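Long-range contact in translation initiation factor eif-2b-like protein (Chaetomium thermophilum, PDB 4ZEO), which is the delta subunit of eIF2B, the GDP-GTP exchange factor for eIF2, and probably acts in translation initiation as part of that heterodecameric complex: residues Asn365-Asp376 and Leu425-Ile434. Residues are numbered along the deposited sequence; the frame is centred on the assembly and turned at random.
Sequences NGSLHAPSGTAD and LFDNTHERYI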
ATOM      1  N   ASN A 365     -10.286   0.473 -13.856  1.00 50.18           N
ATOM      2  CA  ASN A 365     -11.344   1.469 -14.091  1.00 49.41           C
ATOM      3  C   ASN A 365     -11.198   2.730 -13.236  1.00 47.77           C
ATOM      4  O   ASN A 365     -12.038   3.618 -13.287  1.00 50.48           O
ATOM      5  CB  ASN A 365     -12.727   0.832 -13.876  1.00 49.41           C
ATOM      6  CG  ASN A 365     -13.056   0.599 -12.419  1.00 48.24           C
ATOM      7  OD1 ASN A 365     -12.184   0.643 -11.531  1.00 48.25           O
ATOM      8  ND2 ASN A 365     -14.312   0.309 -12.160  1.00 47.46           N
ATOM      9  N   GLY A 366     -10.168   2.775 -12.406  1.00 44.66           N
ATOM     10  CA  GLY A 366      -9.885   3.950 -11.605  1.00 41.53           C
ATOM     11  C   GLY A 366     -10.522   3.953 -10.221  1.00 41.51           C
ATOM     12  O   GLY A 366     -10.431   4.935  -9.503  1.00 42.02           O
ATOM     13  N   SER A 367     -11.195   2.882  -9.838  1.00 41.75           N
ATOM     14  CA  SER A 367     -11.839   2.855  -8.527  1.00 40.56           C
ATOM     15  C   SER A 367     -10.875   2.420  -7.443  1.00 38.87           C
ATOM     16  O   SER A 367      -9.891   1.736  -7.710  1.00 39.83           O
ATOM     17  CB  SER A 367     -13.077   1.949  -8.536  1.00 42.30           C
ATOM     18  OG  SER A 367     -12.731   0.617  -8.859  1.00 45.52           O
ATOM     19  N   LEU A 368     -11.182   2.818  -6.215  1.00 36.58           N
ATOM     20  CA  LEU A 368     -10.318   2.581  -5.081  1.00 33.09           C
ATOM     21  C   LEU A 368     -10.867   1.442  -4.235  1.00 38.18           C
ATOM     22  O   LEU A 368     -12.034   1.450  -3.837  1.00 40.14           O
ATOM     23  CB  LEU A 368     -10.166   3.843  -4.239  1.00 29.46           C
ATOM     24  CG  LEU A 368      -9.485   3.659  -2.872  1.00 29.25           C
ATOM     25  CD1 LEU A 368      -7.940   3.439  -2.990  1.00 24.54           C
ATOM     26  CD2 LEU A 368      -9.821   4.840  -1.971  1.00 25.64           C
ATOM     27  N   HIS A 369     -10.021   0.437  -4.038  1.00 38.45           N
ATOM     28  CA  HIS A 369     -10.273  -0.663  -3.134  1.00 39.23           C
ATOM     29  C   HIS A 369      -9.773  -0.256  -1.745  1.00 38.76           C
ATOM     30  O   HIS A 369      -8.600   0.008  -1.562  1.00 38.37           O
ATOM     31  CB  HIS A 369      -9.559  -1.910  -3.635  1.00 41.45           C
ATOM     32  CG  HIS A 369     -10.075  -3.181  -3.050  1.00 44.69           C
ATOM     33  ND1 HIS A 369      -9.260  -4.083  -2.401  1.00 46.67           N
ATOM     34  CD2 HIS A 369     -11.323  -3.707  -3.014  1.00 45.91           C
ATOM     35  CE1 HIS A 369      -9.983  -5.108  -1.994  1.00 48.11           C
ATOM     36  NE2 HIS A 369     -11.237  -4.905  -2.352  1.00 47.29           N
ATOM     37  N   ALA A 370     -10.673  -0.144  -0.779  1.00 39.08           N
ATOM     38  CA  ALA A 370     -10.313   0.440   0.512  1.00 37.63           C
ATOM     39  C   ALA A 370     -11.239  -0.124   1.601  1.00 40.29           C
ATOM     40  O   ALA A 370     -12.285  -0.688   1.269  1.00 44.07           O
ATOM     41  CB  ALA A 370     -10.382   1.975   0.440  1.00 34.87           C
ATOM     42  N   PRO A 371     -10.860   0.018   2.890  1.00 39.33           N
ATOM     43  CA  PRO A 371     -11.724  -0.522   3.951  1.00 42.40           C
ATOM     44  C   PRO A 371     -13.139   0.005   3.866  1.00 42.99           C
ATOM     45  O   PRO A 371     -13.381   1.180   3.556  1.00 43.86           O
ATOM     46  CB  PRO A 371     -11.055  -0.038   5.240  1.00 42.18           C
ATOM     47  CG  PRO A 371      -9.643   0.088   4.893  1.00 40.84           C
ATOM     48  CD  PRO A 371      -9.634   0.611   3.460  1.00 38.63           C
ATOM     49  N   SER A 372     -14.062  -0.883   4.174  1.00 44.03           N
ATOM     50  CA  SER A 372     -15.475  -0.634   4.014  1.00 45.38           C
ATOM     51  C   SER A 372     -15.900   0.641   4.771  1.00 45.74           C
ATOM     52  O   SER A 372     -15.520   0.851   5.926  1.00 47.49           O
ATOM     53  CB  SER A 372     -16.228  -1.871   4.486  1.00 47.51           C
ATOM     54  OG  SER A 372     -17.562  -1.573   4.786  1.00 50.68           O
ATOM     55  N   GLY A 373     -16.676   1.494   4.105  1.00 43.91           N
ATOM     56  CA  GLY A 373     -17.050   2.796   4.645  1.00 43.46           C
ATOM     57  C   GLY A 373     -16.290   3.966   4.012  1.00 42.91           C
ATOM     58  O   GLY A 373     -16.725   5.112   4.131  1.00 44.10           O
ATOM     59  N   THR A 374     -15.196   3.682   3.291  1.00 40.13           N
ATOM     60  CA  THR A 374     -14.452   4.711   2.561  1.00 36.38           C
ATOM     61  C   THR A 374     -15.304   5.332   1.453  1.00 38.24           C
ATOM     62  O   THR A 374     -15.279   6.553   1.239  1.00 37.24           O
ATOM     63  CB  THR A 374     -13.162   4.134   1.928  1.00 35.98           C
ATOM     64  OG1 THR A 374     -12.282   3.700   2.970  1.00 37.90           O
ATOM     65  CG2 THR A 374     -12.439   5.172   1.048  1.00 30.91           C
ATOM     66  N   ALA A 375     -16.057   4.476   0.757  1.00 40.04           N
ATOM     67  CA  ALA A 375     -16.924   4.896  -0.336  1.00 39.79           C
ATOM     68  C   ALA A 375     -18.014   5.859   0.129  1.00 41.07           C
ATOM     69  O   ALA A 375     -18.326   6.821  -0.569  1.00 38.91           O
ATOM     70  CB  ALA A 375     -17.559   3.687  -1.011  1.00 40.15           C
ATOM     71  N   ASP A 376     -18.580   5.607   1.308  1.00 43.71           N
ATOM     72  CA  ASP A 376     -19.629   6.486   1.823  1.00 45.62           C
ATOM     73  C   ASP A 376     -19.063   7.877   2.075  1.00 44.65           C
ATOM     74  O   ASP A 376     -19.715   8.877   1.766  1.00 47.79           O
ATOM     75  CB  ASP A 376     -20.258   5.901   3.085  1.00 46.95           C
ATOM     76  CG  ASP A 376     -20.833   4.532   2.847  1.00 50.70           C
ATOM     77  OD1 ASP A 376     -21.959   4.430   2.330  1.00 53.36           O
ATOM     78  OD2 ASP A 376     -20.149   3.542   3.135  1.00 52.40           O
ATOM     79  N   LEU A 425     -14.513  -6.980   4.003  1.00 94.75           N
ATOM     80  CA  LEU A 425     -14.258  -5.765   4.762  1.00 86.00           C
ATOM     81  C   LEU A 425     -13.661  -4.633   3.908  1.00 72.94           C
ATOM     82  O   LEU A 425     -13.075  -3.683   4.425  1.00 66.60           O
ATOM     83  CB  LEU A 425     -13.352  -6.116   5.947  1.00 86.41           C
ATOM     84  CG  LEU A 425     -12.037  -6.831   5.622  1.00 84.42           C
ATOM     85  CD1 LEU A 425     -10.928  -5.833   5.276  1.00 77.55           C
ATOM     86  CD2 LEU A 425     -11.617  -7.727   6.771  1.00 86.53           C
ATOM     87  N   PHE A 426     -13.872  -4.731   2.601  1.00 67.52           N
ATOM     88  CA  PHE A 426     -13.439  -3.723   1.647  1.00 59.49           C
ATOM     89  C   PHE A 426     -14.653  -3.240   0.879  1.00 54.70           C
ATOM     90  O   PHE A 426     -15.616  -3.989   0.726  1.00 54.54           O
ATOM     91  CB  PHE A 426     -12.399  -4.293   0.673  1.00 60.58           C
ATOM     92  CG  PHE A 426     -11.062  -4.569   1.295  1.00 63.27           C
ATOM     93  CD1 PHE A 426     -10.281  -3.528   1.787  1.00 61.80           C
ATOM     94  CD2 PHE A 426     -10.597  -5.881   1.422  1.00 66.42           C
ATOM     95  CE1 PHE A 426      -9.054  -3.781   2.376  1.00 61.84           C
ATOM     96  CE2 PHE A 426      -9.363  -6.145   2.010  1.00 66.61           C
ATOM     97  CZ  PHE A 426      -8.589  -5.089   2.485  1.00 64.31           C
ATOM     98  N   ASP A 427     -14.637  -1.985   0.435  1.00 50.17           N
ATOM     99  CA  ASP A 427     -15.669  -1.529  -0.491  1.00 48.82           C
ATOM    100  C   ASP A 427     -14.997  -0.832  -1.692  1.00 48.19           C
ATOM    101  O   ASP A 427     -13.781  -0.608  -1.707  1.00 48.37           O
ATOM    102  CB  ASP A 427     -16.719  -0.633   0.204  1.00 46.32           C
ATOM    103  CG  ASP A 427     -16.169   0.719   0.685  1.00 44.50           C
ATOM    104  OD1 ASP A 427     -15.071   1.139   0.282  1.00 43.31           O
ATOM    105  OD2 ASP A 427     -16.858   1.378   1.486  1.00 44.27           O
ATOM    106  N   ASN A 428     -15.785  -0.513  -2.706  1.00 48.43           N
ATOM    107  CA  ASN A 428     -15.258   0.110  -3.903  1.00 46.04           C
ATOM    108  C   ASN A 428     -15.651   1.567  -4.056  1.00 43.51           C
ATOM    109  O   ASN A 428     -16.834   1.899  -4.070  1.00 45.38           O
ATOM    110  CB  ASN A 428     -15.723  -0.676  -5.117  1.00 47.88           C
ATOM    111  CG  ASN A 428     -15.040  -0.244  -6.376  1.00 49.15           C
ATOM    112  OD1 ASN A 428     -15.658   0.384  -7.236  1.00 52.13           O
ATOM    113  ND2 ASN A 428     -13.744  -0.535  -6.486  1.00 48.04           N
ATOM    114  N   THR A 429     -14.664   2.447  -4.178  1.00 38.96           N
ATOM    115  CA  THR A 429     -14.996   3.842  -4.430  1.00 37.44           C
ATOM    116  C   THR A 429     -14.816   4.144  -5.910  1.00 37.12           C
ATOM    117  O   THR A 429     -13.679   4.205  -6.406  1.00 33.60           O
ATOM    118  CB  THR A 429     -14.139   4.825  -3.579  1.00 38.07           C
ATOM    119  OG1 THR A 429     -14.374   4.607  -2.174  1.00 37.34           O
ATOM    120  CG2 THR A 429     -14.508   6.265  -3.912  1.00 37.13           C
ATOM    121  N   HIS A 430     -15.939   4.382  -6.604  1.00 40.75           N
ATOM    122  CA  HIS A 430     -15.935   4.652  -8.051  1.00 42.40           C
ATOM    123  C   HIS A 430     -15.143   5.938  -8.302  1.00 43.00           C
ATOM    124  O   HIS A 430     -15.174   6.847  -7.478  1.00 41.18           O
ATOM    125  CB  HIS A 430     -17.357   4.803  -8.568  1.00 45.55           C
ATOM    126  CG  HIS A 430     -17.466   4.788 -10.059  1.00 48.84           C
ATOM    127  ND1 HIS A 430     -17.130   5.879 -10.834  1.00 48.32           N
ATOM    128  CD2 HIS A 430     -17.942   3.854 -10.917  1.00 50.58           C
ATOM    129  CE1 HIS A 430     -17.340   5.596 -12.106  1.00 49.37           C
ATOM    130  NE2 HIS A 430     -17.843   4.377 -12.183  1.00 50.82           N
ATOM    131  N   GLU A 431     -14.432   6.017  -9.427  1.00 48.13           N
ATOM    132  CA  GLU A 431     -13.576   7.178  -9.731  1.00 50.65           C
ATOM    133  C   GLU A 431     -14.354   8.512  -9.766  1.00 47.69           C
ATOM    134  O   GLU A 431     -13.795   9.584  -9.573  1.00 45.85           O
ATOM    135  CB  GLU A 431     -12.829   6.963 -11.040  1.00 59.94           C
ATOM    136  CG  GLU A 431     -13.538   7.483 -12.277  1.00 71.34           C
ATOM    137  CD  GLU A 431     -12.626   7.473 -13.482  1.00 82.70           C
ATOM    138  OE1 GLU A 431     -13.135   7.570 -14.625  1.00 90.82           O
ATOM    139  OE2 GLU A 431     -11.391   7.379 -13.276  1.00 85.43           O
ATOM    140  N   ARG A 432     -15.644   8.415 -10.022  1.00 47.43           N
ATOM    141  CA  ARG A 432     -16.564   9.537 -10.056  1.00 47.87           C
ATOM    142  C   ARG A 432     -16.549  10.281  -8.693  1.00 37.98           C
ATOM    143  O   ARG A 432     -16.899  11.469  -8.600  1.00 38.81           O
ATOM    144  CB  ARG A 432     -17.950   8.986 -10.448  1.00 48.63           C
ATOM    145  CG  ARG A 432     -19.149   9.785 -10.098  1.00 50.58           C
ATOM    146  CD  ARG A 432     -20.427   8.896 -10.010  1.00 75.05           C
ATOM    147  NE  ARG A 432     -20.519   7.887 -11.067  1.00 75.17           N
ATOM    148  CZ  ARG A 432     -20.774   6.596 -10.849  1.00 74.18           C
ATOM    149  NH1 ARG A 432     -20.833   5.747 -11.865  1.00 74.64           N
ATOM    150  NH2 ARG A 432     -20.976   6.147  -9.613  1.00 73.84           N
ATOM    151  N   TYR A 433     -16.181   9.566  -7.632  1.00 34.48           N
ATOM    152  CA  TYR A 433     -16.149  10.165  -6.303  1.00 34.51           C
ATOM    153  C   TYR A 433     -14.743  10.510  -5.874  1.00 35.25           C
ATOM    154  O   TYR A 433     -14.504  10.805  -4.690  1.00 36.26           O
ATOM    155  CB  TYR A 433     -16.801   9.249  -5.257  1.00 34.80           C
ATOM    156  CG  TYR A 433     -18.178   8.790  -5.668  1.00 39.09           C
ATOM    157  CD1 TYR A 433     -19.246   9.699  -5.763  1.00 38.28           C
ATOM    158  CD2 TYR A 433     -18.431   7.448  -5.931  1.00 40.12           C
ATOM    159  CE1 TYR A 433     -20.497   9.279  -6.134  1.00 40.30           C
ATOM    160  CE2 TYR A 433     -19.694   7.022  -6.300  1.00 40.12           C
ATOM    161  CZ  TYR A 433     -20.716   7.939  -6.396  1.00 41.20           C
ATOM    162  OH  TYR A 433     -21.953   7.515  -6.772  1.00 45.93           O
ATOM    163  N   ILE A 434     -13.803  10.419  -6.813  1.00 34.98           N
ATOM    164  CA  ILE A 434     -12.421  10.781  -6.532  1.00 34.21           C
ATOM    165  C   ILE A 434     -11.989  11.977  -7.376  1.00 37.13           C
ATOM    166  O   ILE A 434     -12.040  11.931  -8.599  1.00 39.77           O
ATOM    167  CB  ILE A 434     -11.476   9.588  -6.769  1.00 34.55           C
ATOM    168  CG1 ILE A 434     -11.931   8.388  -5.934  1.00 33.88           C
ATOM    169  CG2 ILE A 434     -10.024   9.961  -6.448  1.00 32.09           C
ATOM    170  CD1 ILE A 434     -11.370   7.051  -6.405  1.00 33.14           C
TER
HETATM  171  O   HOH W   1     -14.593   3.765 -11.604  1.00 58.30           O
HETATM  172  O   HOH W   2     -15.942   0.089  -9.833  1.00 63.36           O
HETATM  173  O   HOH W   3     -13.239   2.276  -1.296  1.00 35.31           O
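Leu368 and Thr429 form a hydrogen-bonded pair where strands 368-371 and 426-429 run antiparallel. Strand 368-371 is the middle of a small three-stranded antiparallel sheet, beside the parallel sheet of the Rossmann-like domain. The tight side carries Leu368, Ala370, Asp427 and Thr429. Here Asp427 reaches the start of helix 374-384. Its CG sits between the backbone N and the carbonyl carbon (chi1 67°), which aims the carboxylate at the turn before the helix. OD2 accepts from Gly373 N at 2.6 Å and from Ala375 N at 3.3 Å, on opposite faces of its plane. The helix start probably steadies this negative charge, against the nearby carboxylate of Asp376. With an alanine here, the Gly373 and Ala375 amides would probably lose their shared acceptor, and the tie between strand and helix would weaken. Ala375 CB also packs 3.5 Å from Thr429 OG1.

The side with His369 and Asn428 is more open to solvent. The rings of His369 and Phe426 meet obliquely, planes at 36°, and His369 also meets the ring of Phe363. Further along, water 2 links Asn365 ND2 to Asn428 OD1. Asn428 ND2 donates in its amide plane to OG of the buried Ser367 at 2.8 Å, and that hydroxyl donates in turn to Asn365 OD1 at 2.7 Å.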